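Long-range contacts in subtilisin-like protein (Prochloron didemni, PDB 3ZXY), which probably acts as a subtilisin-type serine endopeptidase, the chain here being the protease domain of the longer PatA protein: residues Gly120-Leu126 and Val154-Leu158; Gly187-Pro191 and Arg261-Leu267; Leu223-Gln228 and Ala272-Leu276. The protein carries 1 engineered substitution. The contacts are given in a common frame with arbitrary orientation. Where two conformers were deposited one is given. Residue numbers count along the deposited sequence, not the author numbering.

Contact 1 of 3, residues Gly120-Leu126 and Val154-Leu158; sequences GEADGWL and VPAAL
In this subtilisin-like alpha/beta fold, residues 120-126 lead from strand 115-117 into helix 124-135 and lie across segment 154-158, which begins at the end of strand 152-154. The closest CA pair is G120 and A157, 5.4 Å apart. G120 has phi/psi of 83/17, a conformation that favours glycine, and a CB here would crowd the CB of A157. Its O approaches V154 CG1 and L158 CD2, each at 3.5 Å, and its CA is 4.1 Å from A157 CB. E121 points away, its carboxylate hydrogen-bonded to the backbone N of F119 and D118, while the backbone O of E121 meets V154 CG1 at 3.4 Å. A122, extended at -146/158, turns its CB toward V154 CG1 (4.1 Å) and L158 CD1 (4.0 Å). D123 holds the N-cap position without a side-chain capping bond, and the helix starts at G124. L126 (chi1 t, chi2 p) points back toward the turn: its CG is 4.0 Å from L158 CD1 and its CD2 4.3 Å from V154 CG2. With no hydrogen bond crossing, contact is by van der Waals packing. After V154 comes a type I turn from P155 to L158, closed by L158 N to P155 O at 3.0 Å. The peptide before P155 is cis, as at the equivalent proline of subtilisins, and the ring presents its CB to L126 CD2 at 4.4 Å.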
loop_
_atom_site.group_PDB
_atom_site.type_symbol
_atom_site.label_atom_id
_atom_site.label_comp_id
_atom_site.label_asym_id
_atom_site.label_seq_id
_atom_site.Cartn_x
_atom_site.Cartn_y
_atom_site.Cartn_z
ATOM N N GLY A 120 -3.930 17.303 -8.764
ATOM C CA GLY A 120 -2.808 16.413 -8.490
ATOM C C GLY A 120 -1.499 17.160 -8.295
ATOM O O GLY A 120 -0.417 16.549 -8.379
ATOM N N GLU A 121 -1.591 18.464 -8.046
ATOM C CA GLU A 121 -0.433 19.291 -7.663
ATOM C C GLU A 121 0.075 18.871 -6.289
ATOM O O GLU A 121 -0.687 18.436 -5.441
ATOM C CB GLU A 121 -0.771 20.797 -7.671
ATOM C CG GLU A 121 -1.656 21.332 -6.525
ATOM C CD GLU A 121 -3.151 21.065 -6.699
ATOM O OE1 GLU A 121 -3.527 20.448 -7.712
ATOM O OE2 GLU A 121 -3.975 21.473 -5.821
ATOM N N ALA A 122 1.380 18.999 -6.087
ATOM C CA ALA A 122 2.000 18.628 -4.821
ATOM C C ALA A 122 3.159 19.571 -4.543
ATOM O O ALA A 122 3.687 20.219 -5.452
ATOM C CB ALA A 122 2.484 17.200 -4.867
ATOM N N ASP A 123 3.518 19.656 -3.270
ATOM C CA ASP A 123 4.668 20.446 -2.850
ATOM C C ASP A 123 5.920 19.850 -3.472
ATOM O O ASP A 123 6.005 18.629 -3.692
ATOM C CB ASP A 123 4.787 20.441 -1.325
ATOM C CG ASP A 123 3.637 21.185 -0.636
ATOM O OD1 ASP A 123 3.137 22.213 -1.177
ATOM O OD2 ASP A 123 3.228 20.743 0.468
ATOM N N GLY A 124 6.890 20.711 -3.744
ATOM C CA GLY A 124 8.114 20.298 -4.397
ATOM C C GLY A 124 8.858 19.205 -3.650
ATOM O O GLY A 124 9.464 18.342 -4.281
ATOM N N TRP A 125 8.814 19.222 -2.316
ATOM C CA TRP A 125 9.514 18.202 -1.528
ATOM C C TRP A 125 8.935 16.844 -1.806
ATOM O O TRP A 125 9.674 15.848 -1.899
ATOM C CB TRP A 125 9.390 18.446 -0.029
ATOM C CG TRP A 125 9.953 19.730 0.483
ATOM C CD1 TRP A 125 9.249 20.830 0.962
ATOM C CD2 TRP A 125 11.369 20.092 0.615
ATOM N NE1 TRP A 125 10.105 21.818 1.362
ATOM C CE2 TRP A 125 11.394 21.444 1.180
ATOM C CE3 TRP A 125 12.575 19.456 0.331
ATOM C CZ2 TRP A 125 12.580 22.111 1.442
ATOM C CZ3 TRP A 125 13.770 20.140 0.597
ATOM C CH2 TRP A 125 13.770 21.436 1.138
ATOM N N LEU A 126 7.605 16.773 -1.907
ATOM C CA LEU A 126 6.932 15.500 -2.154
ATOM C C LEU A 126 7.165 15.059 -3.595
ATOM O O LEU A 126 7.424 13.884 -3.834
ATOM C CB LEU A 126 5.426 15.566 -1.830
ATOM C CG LEU A 126 4.649 14.261 -2.008
ATOM C CD1 LEU A 126 5.258 13.119 -1.186
ATOM C CD2 LEU A 126 3.200 14.467 -1.613
ATOM N N VAL A 154 -2.795 13.414 -3.575
ATOM C CA VAL A 154 -1.371 13.150 -3.666
ATOM C C VAL A 154 -0.937 12.456 -2.378
ATOM O O VAL A 154 -1.426 12.779 -1.282
ATOM C CB VAL A 154 -0.565 14.442 -3.944
ATOM C CG1 VAL A 154 -0.942 15.007 -5.309
ATOM C CG2 VAL A 154 -0.743 15.498 -2.847
ATOM N N PRO A 155 -0.010 11.501 -2.481
ATOM C CA PRO A 155 0.791 11.132 -3.656
ATOM C C PRO A 155 0.164 10.208 -4.693
ATOM O O PRO A 155 0.808 9.928 -5.706
ATOM C CB PRO A 155 2.003 10.456 -3.023
ATOM C CG PRO A 155 1.483 9.832 -1.793
ATOM C CD PRO A 155 0.485 10.823 -1.266
ATOM N N ALA A 156 -1.045 9.722 -4.468
ATOM C CA ALA A 156 -1.664 8.782 -5.407
ATOM C C ALA A 156 -1.631 9.234 -6.871
ATOM O O ALA A 156 -1.489 8.386 -7.757
ATOM C CB ALA A 156 -3.090 8.484 -4.993
ATOM N N ALA A 157 -1.789 10.532 -7.134
ATOM C CA ALA A 157 -1.839 11.074 -8.490
ATOM C C ALA A 157 -0.476 11.368 -9.140
ATOM O O ALA A 157 -0.404 11.823 -10.296
ATOM C CB ALA A 157 -2.699 12.349 -8.512
ATOM N N LEU A 158 0.616 11.127 -8.413
ATOM C CA LEU A 158 1.923 11.582 -8.870
ATOM C C LEU A 158 2.583 10.572 -9.807
ATOM O O LEU A 158 2.168 9.426 -9.872
ATOM C CB LEU A 158 2.810 11.917 -7.671
ATOM C CG LEU A 158 2.327 13.117 -6.844
ATOM C CD1 LEU A 158 3.293 13.374 -5.689
ATOM C CD2 LEU A 158 2.176 14.371 -7.683
#

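Contact 2 of 3, residues Gly187-Pro191 and Arg261-Leu267; sequences GILAP and RCLAGRL
L189 loses the most surface here, 111 Å², followed by L267 with 75 Å² and I188 with 56 Å². L189 lies in extended strand 187-191 and uses both backbone polar groups on the other segment: its N donates to G265 O (2.9 Å, 170°), and its O accepts from L267 N (2.8 Å, 166°). These two bonds bracket R266, whose CA is 4.7 Å from that of L189, so the pair forms a single parallel bridge. G187 lies nearest L263; beyond the turn, I188/G265, L189/R266 and A190/L267 advance one for one. The L189 side chain (chi1 m, chi2 t) reaches L263 CD1 with its CD2 at 3.8 Å, and its CG lies 3.8 Å from C262 O. In the subtilisin fold 187-191 is the last strand of the seven-stranded parallel sheet; its inner side bonds to strand 162-167 through I188 and A190, and 261-267 follows its outer side. Before the bridge, C262 to G265 make a type II' turn, with L263 at phi/psi 59/-140 and a weak G265 N to C262 O bond of 2.9 Å; A264 N donates to G187 O at 2.8 Å. C262 is also disulfide-bonded to C251. L267 (chi1 t, chi2 p) closes over the strand, placing CD1 4.0 Å from I188 CD1 and CD2 4.0 Å from A190 CB. I188 (chi1 p) points away overall, yet its CA makes a CA-H...O contact to G265 O at 3.4 Å, and its side chain also meets V217 of helix 210-230 and L245 of helix 237-247.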
loop_
_atom_site.group_PDB
_atom_site.type_symbol
_atom_site.label_atom_id
_atom_site.label_comp_id
_atom_site.label_asym_id
_atom_site.label_seq_id
_atom_site.Cartn_x
_atom_site.Cartn_y
_atom_site.Cartn_z
ATOM N N GLY A 187 -4.599 3.956 -11.634
ATOM C CA GLY A 187 -5.326 3.466 -10.474
ATOM C C GLY A 187 -5.973 2.117 -10.734
ATOM O O GLY A 187 -6.404 1.830 -11.841
ATOM N N ILE A 188 -6.040 1.302 -9.686
ATOM C CA ILE A 188 -6.771 0.053 -9.735
ATOM C C ILE A 188 -7.667 -0.060 -8.511
ATOM O O ILE A 188 -7.374 0.521 -7.473
ATOM C CB ILE A 188 -5.846 -1.187 -9.872
ATOM C CG1 ILE A 188 -4.890 -1.315 -8.708
ATOM C CG2 ILE A 188 -5.163 -1.164 -11.239
ATOM C CD1 ILE A 188 -4.175 -2.667 -8.785
ATOM N N LEU A 189 -8.739 -0.810 -8.657
ATOM C CA LEU A 189 -9.641 -1.077 -7.534
ATOM C C LEU A 189 -9.225 -2.344 -6.813
ATOM O O LEU A 189 -8.960 -3.383 -7.439
ATOM C CB LEU A 189 -11.091 -1.238 -8.010
ATOM C CG LEU A 189 -11.770 -0.037 -8.671
ATOM C CD1 LEU A 189 -13.162 -0.427 -9.157
ATOM C CD2 LEU A 189 -11.851 1.146 -7.697
ATOM N N ALA A 190 -9.229 -2.294 -5.489
ATOM C CA ALA A 190 -8.971 -3.484 -4.692
ATOM C C ALA A 190 -10.024 -3.554 -3.592
ATOM O O ALA A 190 -10.726 -2.577 -3.324
ATOM C CB ALA A 190 -7.550 -3.472 -4.121
ATOM N N PRO A 191 -10.179 -4.722 -2.953
ATOM C CA PRO A 191 -11.214 -4.837 -1.939
ATOM C C PRO A 191 -11.015 -3.810 -0.841
ATOM O O PRO A 191 -9.904 -3.679 -0.323
ATOM C CB PRO A 191 -11.018 -6.262 -1.402
ATOM C CG PRO A 191 -10.423 -6.985 -2.537
ATOM C CD PRO A 191 -9.510 -6.007 -3.214
ATOM N N ARG A 261 -15.459 5.114 -12.951
ATOM C CA ARG A 261 -15.199 4.769 -11.573
ATOM C C ARG A 261 -14.557 3.380 -11.450
ATOM O O ARG A 261 -14.201 2.961 -10.379
ATOM C CB ARG A 261 -16.480 4.938 -10.763
ATOM C CG ARG A 261 -17.072 6.323 -10.992
ATOM C CD ARG A 261 -18.044 6.711 -9.910
ATOM N NE ARG A 261 -18.985 5.640 -9.641
ATOM C CZ ARG A 261 -20.050 5.386 -10.384
ATOM N NH1 ARG A 261 -20.314 6.127 -11.456
ATOM N NH2 ARG A 261 -20.852 4.386 -10.055
ATOM N N CYS A 262 -14.351 2.703 -12.583
ATOM C CA CYS A 262 -13.588 1.456 -12.591
ATOM C C CYS A 262 -12.050 1.694 -12.580
ATOM O O CYS A 262 -11.280 0.768 -12.374
ATOM C CB CYS A 262 -13.987 0.629 -13.808
ATOM S SG CYS A 262 -13.623 -1.125 -13.617
ATOM N N LEU A 263 -11.636 2.944 -12.796
ATOM C CA LEU A 263 -10.223 3.314 -12.886
ATOM C C LEU A 263 -9.603 2.526 -14.031
ATOM O O LEU A 263 -10.261 2.377 -15.078
ATOM C CB LEU A 263 -9.503 3.133 -11.559
ATOM C CG LEU A 263 -10.216 3.720 -10.324
ATOM C CD1 LEU A 263 -9.310 3.593 -9.112
ATOM C CD2 LEU A 263 -10.660 5.171 -10.535
ATOM N N ALA A 264 -8.374 2.032 -13.882
ATOM C CA ALA A 264 -7.813 1.182 -14.925
ATOM C C ALA A 264 -8.415 -0.211 -14.906
ATOM O O ALA A 264 -8.201 -0.992 -15.848
ATOM C CB ALA A 264 -6.304 1.109 -14.797
ATOM N N GLY A 265 -9.134 -0.538 -13.832
ATOM C CA GLY A 265 -9.756 -1.830 -13.668
ATOM C C GLY A 265 -9.655 -2.393 -12.272
ATOM O O GLY A 265 -9.078 -1.790 -11.365
ATOM N N ARG A 266 -10.214 -3.584 -12.105
ATOM C CA ARG A 266 -10.184 -4.298 -10.853
ATOM C C ARG A 266 -8.947 -5.180 -10.708
ATOM O O ARG A 266 -8.564 -5.872 -11.670
ATOM C CB ARG A 266 -11.409 -5.197 -10.786
ATOM C CG ARG A 266 -12.712 -4.427 -10.806
ATOM C CD ARG A 266 -13.852 -5.407 -10.765
ATOM N NE ARG A 266 -14.073 -6.032 -12.065
ATOM C CZ ARG A 266 -14.207 -7.342 -12.293
ATOM N NH1 ARG A 266 -14.127 -8.240 -11.314
ATOM N NH2 ARG A 266 -14.443 -7.758 -13.534
ATOM N N LEU A 267 -8.368 -5.197 -9.513
ATOM C CA LEU A 267 -7.232 -6.049 -9.195
ATOM C C LEU A 267 -7.510 -7.483 -9.624
ATOM O O LEU A 267 -8.543 -8.060 -9.298
ATOM C CB LEU A 267 -6.963 -6.021 -7.697
ATOM C CG LEU A 267 -5.864 -6.919 -7.153
ATOM C CD1 LEU A 267 -4.505 -6.517 -7.694
ATOM C CD2 LEU A 267 -5.933 -6.845 -5.617
#

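Contact 3 of 3, residues Leu223-Gln228 and Ala272-Leu276; sequences LLLSEQ and AFTLL
Helical segments 223-228 and 272-276 run nearly parallel, their N-to-C directions 22° apart with a signed crossing angle of -22°. The axes come no closer than 10.9 Å, a wide spacing bridged by large side chains; the nearest CA pair, L224 and F273, is 7.0 Å apart. Each segment keeps regular i to i+4 bonding, for instance L276 N to A272 O at 3.0 Å, and no hydrogen bond passes between them. L224 (chi1 m, chi2 t) projects into the gap. Its CD2 sits 3.5 Å from the F273 ring centroid and 12° off the normal, a CH-pi contact over the face, and also lies 3.7 Å from L276 CD1; its CD1 reaches A272 CB at 4.0 Å. The F273 ring, at chi1 -90° and chi2 87°, extends to L223, with CZ 4.0 Å from L223 CB, while E227 OE1 lies at its edge, 3.8 Å from CE2. The E227 carboxylate forms a salt bridge with R230. L276, with chi1 and chi2 both t, brings CD1 to 3.6 Å from L224 O and 4.1 Å from Q228 CG. These residues join the C-terminal half of the subtilisin-like domain's helix 210-230, whose start carries engineered A211 at the predicted catalytic-serine position, to the domain's last helix, 269-278, away from that site. Helix 237-247 borders both partners, L244 meeting L224, V240 meeting Q228 and S247 meeting A272.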
loop_
_atom_site.group_PDB
_atom_site.type_symbol
_atom_site.label_atom_id
_atom_site.label_comp_id
_atom_site.label_asym_id
_atom_site.label_seq_id
_atom_site.Cartn_x
_atom_site.Cartn_y
_atom_site.Cartn_z
ATOM N N LEU A 223 4.255 -10.095 -3.501
ATOM C CA LEU A 223 4.238 -11.470 -3.976
ATOM C C LEU A 223 4.720 -11.573 -5.423
ATOM O O LEU A 223 5.408 -12.531 -5.764
ATOM C CB LEU A 223 2.851 -12.091 -3.830
ATOM C CG LEU A 223 2.356 -12.236 -2.389
ATOM C CD1 LEU A 223 0.970 -12.852 -2.411
ATOM C CD2 LEU A 223 3.307 -13.089 -1.546
ATOM N N LEU A 224 4.370 -10.604 -6.259
ATOM C CA LEU A 224 4.862 -10.608 -7.646
ATOM C C LEU A 224 6.380 -10.395 -7.701
ATOM O O LEU A 224 7.079 -11.074 -8.453
ATOM C CB LEU A 224 4.102 -9.583 -8.484
ATOM C CG LEU A 224 2.646 -9.963 -8.773
ATOM C CD1 LEU A 224 1.871 -8.727 -9.223
ATOM C CD2 LEU A 224 2.569 -11.068 -9.831
ATOM N N LEU A 225 6.909 -9.475 -6.905
ATOM C CA LEU A 225 8.361 -9.332 -6.782
ATOM C C LEU A 225 9.012 -10.609 -6.277
ATOM O O LEU A 225 10.081 -10.988 -6.729
ATOM C CB LEU A 225 8.721 -8.167 -5.858
ATOM C CG LEU A 225 8.380 -6.767 -6.342
ATOM C CD1 LEU A 225 8.584 -5.774 -5.199
ATOM C CD2 LEU A 225 9.259 -6.409 -7.532
ATOM N N SER A 226 8.377 -11.267 -5.317
ATOM C CA SER A 226 8.909 -12.499 -4.762
ATOM C C SER A 226 8.981 -13.573 -5.849
ATOM O O SER A 226 9.942 -14.351 -5.918
ATOM C CB SER A 226 8.049 -12.949 -3.589
ATOM O OG SER A 226 8.130 -12.000 -2.527
ATOM N N GLU A 227 7.971 -13.587 -6.711
ATOM C CA GLU A 227 7.980 -14.502 -7.845
ATOM C C GLU A 227 9.116 -14.195 -8.816
ATOM O O GLU A 227 9.740 -15.106 -9.348
ATOM C CB GLU A 227 6.627 -14.470 -8.554
ATOM C CG GLU A 227 6.366 -15.723 -9.376
ATOM C CD GLU A 227 6.228 -16.970 -8.514
ATOM O OE1 GLU A 227 5.783 -16.868 -7.337
ATOM O OE2 GLU A 227 6.563 -18.066 -9.007
ATOM N N GLN A 228 9.384 -12.920 -9.072
ATOM C CA GLN A 228 10.508 -12.561 -9.914
ATOM C C GLN A 228 11.801 -13.127 -9.351
ATOM O O GLN A 228 12.600 -13.706 -10.093
ATOM C CB GLN A 228 10.611 -11.041 -10.093
ATOM C CG GLN A 228 9.506 -10.452 -10.950
ATOM C CD GLN A 228 9.542 -8.938 -11.029
ATOM O OE1 GLN A 228 9.994 -8.265 -10.119
ATOM N NE2 GLN A 228 8.999 -8.389 -12.118
ATOM N N ALA A 272 -2.364 -11.214 -13.224
ATOM C CA ALA A 272 -1.055 -10.608 -13.069
ATOM C C ALA A 272 0.023 -11.691 -13.028
ATOM O O ALA A 272 1.054 -11.563 -13.674
ATOM C CB ALA A 272 -1.008 -9.748 -11.804
ATOM N N PHE A 273 -0.235 -12.761 -12.284
ATOM C CA PHE A 273 0.731 -13.849 -12.205
ATOM C C PHE A 273 0.872 -14.530 -13.559
ATOM O O PHE A 273 1.979 -14.856 -13.968
ATOM C CB PHE A 273 0.354 -14.846 -11.120
ATOM C CG PHE A 273 0.942 -14.501 -9.780
ATOM C CD1 PHE A 273 0.290 -13.648 -8.911
ATOM C CD2 PHE A 273 2.159 -15.057 -9.385
ATOM C CE1 PHE A 273 0.846 -13.337 -7.676
ATOM C CE2 PHE A 273 2.705 -14.756 -8.154
ATOM C CZ PHE A 273 2.050 -13.894 -7.309
ATOM N N THR A 274 -0.239 -14.768 -14.246
ATOM C CA THR A 274 -0.167 -15.431 -15.568
ATOM C C THR A 274 0.684 -14.618 -16.545
ATOM O O THR A 274 1.468 -15.173 -17.315
ATOM C CB THR A 274 -1.579 -15.661 -16.119
ATOM O OG1 THR A 274 -2.233 -16.603 -15.255
ATOM C CG2 THR A 274 -1.549 -16.238 -17.562
ATOM N N LEU A 275 0.525 -13.303 -16.522
ATOM C CA LEU A 275 1.301 -12.424 -17.407
ATOM C C LEU A 275 2.772 -12.446 -17.040
ATOM O O LEU A 275 3.618 -12.524 -17.909
ATOM C CB LEU A 275 0.823 -10.968 -17.392
ATOM C CG LEU A 275 -0.307 -10.585 -18.329
ATOM C CD1 LEU A 275 -0.537 -9.086 -18.204
ATOM C CD2 LEU A 275 -0.010 -10.995 -19.766
ATOM N N LEU A 276 3.078 -12.401 -15.752
ATOM C CA LEU A 276 4.466 -12.481 -15.297
ATOM C C LEU A 276 5.089 -13.801 -15.739
ATOM O O LEU A 276 6.196 -13.817 -16.282
ATOM C CB LEU A 276 4.522 -12.321 -13.769
ATOM C CG LEU A 276 5.887 -12.190 -13.115
ATOM C CD1 LEU A 276 5.670 -11.631 -11.701
ATOM C CD2 LEU A 276 6.596 -13.512 -13.090
#

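The contacts lie in a chain through the domain without touching. Centres and nearest atoms are 20 Å and about 7 Å apart for contacts 1 and 2, 18 Å and about 6 Å for contacts 2 and 3, and 28 Å and about 17 Å for contacts 1 and 3. Q186, next to G187, bonds to the carbonyls of A156 and L158, connecting contacts 1 and 2. L244 touches both L267 and L224, linking contacts 2 and 3. Helix 210-230 carries A211, the engineered replacement at one of three predicted charge-relay positions: the side chain of P155 is about 12 Å from that of A211 and about 11 Å from that of D16, and A190 is about 11 Å from A211, whereas contact 3 is remote.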